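Local coordinates for protein PexRD2 family secreted RxLR effector peptide, putative (Phytophthora infestans, PDB 3ZRG) that acts as a secreted RxLR effector that enhances colonization of Nicotiana benthamiana leaves by the pathogen and induces a weak, SGT1-dependent cell death there, at the interface of chains A and B. Residues are numbered along the deposited sequence; one frame, centred on the assembly and turned at random. Chains: chain A/B, PEXRD2 family secreted RXLR effector peptide, putative.

The interface of chains A and B. Residues chain A 35, 42, 45, 51; chain B 46, 51-52, 55.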
ATOM      1  N   ALA A  35       3.084   9.577   5.902  1.00 14.30           N
ATOM      2  CA  ALA A  35       2.439   9.932   4.635  1.00 14.41           C
ATOM      3  C   ALA A  35       0.918   9.922   4.742  1.00 15.10           C
ATOM      4  O   ALA A  35       0.248  10.717   4.088  1.00 14.79           O
ATOM      5  CB  ALA A  35       2.887   8.986   3.532  1.00 14.07           C
ATOM      6  N   MET A  42       3.546  12.471   1.996  1.00 13.48           N
ATOM      7  CA  MET A  42       2.960  11.636   0.952  1.00 11.93           C
ATOM      8  C   MET A  42       3.575  11.896  -0.409  1.00 14.04           C
ATOM      9  O   MET A  42       3.938  10.934  -1.141  1.00 13.74           O
ATOM     10  CB  MET A  42       1.451  11.894   0.856  1.00 12.79           C
ATOM     11  CG  MET A  42       0.748  11.089  -0.255  1.00 12.50           C
ATOM     12  SD  MET A  42       0.593   9.307   0.098  1.00 15.81           S
ATOM     13  CE  MET A  42      -0.872   9.394   1.135  1.00 15.92           C
ATOM     14  N   LEU A  45       7.162  10.575  -0.430  1.00 14.65           N
ATOM     15  CA  LEU A  45       7.217   9.128  -0.473  1.00 14.03           C
ATOM     16  C   LEU A  45       6.847   8.619  -1.877  1.00 13.89           C
ATOM     17  O   LEU A  45       7.419   7.649  -2.363  1.00 12.52           O
ATOM     18  CB  LEU A  45       6.277   8.546   0.555  1.00 14.17           C
ATOM     19  CG  LEU A  45       6.140   7.023   0.662  1.00 13.55           C
ATOM     20  CD1 LEU A  45       7.418   6.280   1.009  1.00 13.98           C
ATOM     21  CD2 LEU A  45       5.023   6.706   1.668  1.00 15.08           C
ATOM     22  N   MET A  51       8.681   3.124  -2.808  1.00 13.00           N
ATOM     23  CA  MET A  51       7.207   3.115  -2.860  1.00 12.95           C
ATOM     24  C   MET A  51       6.701   2.506  -4.165  1.00 12.23           C
ATOM     25  O   MET A  51       5.690   1.825  -4.163  1.00 12.51           O
ATOM     26  CB  MET A  51       6.653   4.527  -2.734  1.00 12.97           C
ATOM     27  CG  MET A  51       5.181   4.589  -2.492  1.00 15.69           C
ATOM     28  SD  MET A  51       4.635   3.701  -1.015  1.00 18.21           S
ATOM     29  CE  MET A  51       2.949   4.208  -0.866  1.00 22.40           C
TER
ATOM     30  N   GLY B  46      -1.903  10.360  -4.431  1.00 17.22           N
ATOM     31  CA  GLY B  46      -1.527  10.578  -3.019  1.00 17.28           C
ATOM     32  C   GLY B  46      -2.357  11.649  -2.312  1.00 17.69           C
ATOM     33  O   GLY B  46      -2.474  11.640  -1.081  1.00 18.37           O
ATOM     34  N   MET B  51      -6.247   6.963  -0.843  1.00 15.39           N
ATOM     35  CA  MET B  51      -4.863   6.584  -0.661  1.00 14.73           C
ATOM     36  C   MET B  51      -4.413   6.783   0.789  1.00 14.06           C
ATOM     37  O   MET B  51      -3.677   5.944   1.349  1.00 13.24           O
ATOM     38  CB  MET B  51      -3.952   7.313  -1.632  1.00 15.47           C
ATOM     39  CG  MET B  51      -2.581   6.810  -1.637  1.00 17.11           C
ATOM     40  SD  MET B  51      -2.554   5.109  -2.325  1.00 24.91           S
ATOM     41  CE  MET B  51      -0.818   4.951  -2.704  1.00 25.88           C
ATOM     42  N   LYS B  52      -4.853   7.860   1.420  1.00 15.02           N
ATOM     43  CA  LYS B  52      -4.450   8.115   2.790  0.50 14.80           C
ATOM     44  C   LYS B  52      -4.990   6.989   3.699  1.00 14.73           C
ATOM     45  O   LYS B  52      -4.291   6.545   4.599  1.00 14.51           O
ATOM     46  CB  LYS B  52      -4.912   9.486   3.253  0.50 16.29           C
ATOM     47  CG  LYS B  52      -4.172  10.679   2.562  0.50 15.75           C
ATOM     48  CD  LYS B  52      -4.939  11.994   2.670  0.50 17.36           C
ATOM     49  CE  LYS B  52      -5.072  12.483   4.125  0.50 17.50           C
ATOM     50  NZ  LYS B  52      -3.731  12.843   4.678  0.50 14.70           N
ATOM     51  N   LEU B  55      -2.880   3.791   3.252  1.00 11.43           N
ATOM     52  CA  LEU B  55      -1.595   3.865   3.943  1.00 13.08           C
ATOM     53  C   LEU B  55      -1.745   3.777   5.476  1.00 12.88           C
ATOM     54  O   LEU B  55      -0.912   3.125   6.132  1.00 12.31           O
ATOM     55  CB  LEU B  55      -0.795   5.109   3.555  1.00 13.55           C
ATOM     56  CG  LEU B  55      -0.321   5.199   2.100  1.00 14.72           C
ATOM     57  CD1 LEU B  55       0.876   6.167   1.989  1.00 18.83           C
ATOM     58  CD2 LEU B  55       0.020   3.835   1.530  1.00 14.36           C
TER
HETATM   59  O   HOH W   1      -1.422  12.913   3.272  1.00 17.59           O
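A:Met42, on helix 39-46, lies across B:Leu55 and over B:Gly46 in one part of a two-fold symmetric interface between two copies of the PexRD2 effector domain, which has the WY-type helical fold; each contact has a twin with the chains exchanged. The patch is chiefly apolar, though whether this pairing is the dimer in solution cannot be told from the crystal alone. The thioether SD of A:Met42 sits 3.7 Å from CD1 of B:Leu55, the two side chains meeting at a slant. Its CG touches the carbonyl O of B:Gly46 at 3.4 Å, where the missing side chain lets the methionine lie close against the backbone. CG stands anti to the backbone N (chi1 178°), and bends at chi2 (72°) and chi3 (82°) fold SD and CE along B:Gly46 and B:Leu55. The CE methyl lies between B:Leu55 CD1, the B:Gly46 carbonyl O (3.5 Å) and the B:Lys52 stem. Methionine probably suits this place because its flexible chain can follow both backbone and methyl.

CD1 of B:Leu55 also touches CB of the small A:Ala35 at 3.8 Å, while CD2 meets CE of A:Met51 tip to tip at 3.8 Å. A:Leu45, tip to tip with B:Leu55, and B:Met51, beside A:Met42 CE, make marginal contacts. On helix 49-63, B:Lys52 and B:Leu55 are nearly one turn apart, which lets both meet A:Met42. B:Lys52 folds its amine back towards chain A: NZ lies 2.7 Å from water 1, itself 2.9 Å from the backbone O of A:Ala35.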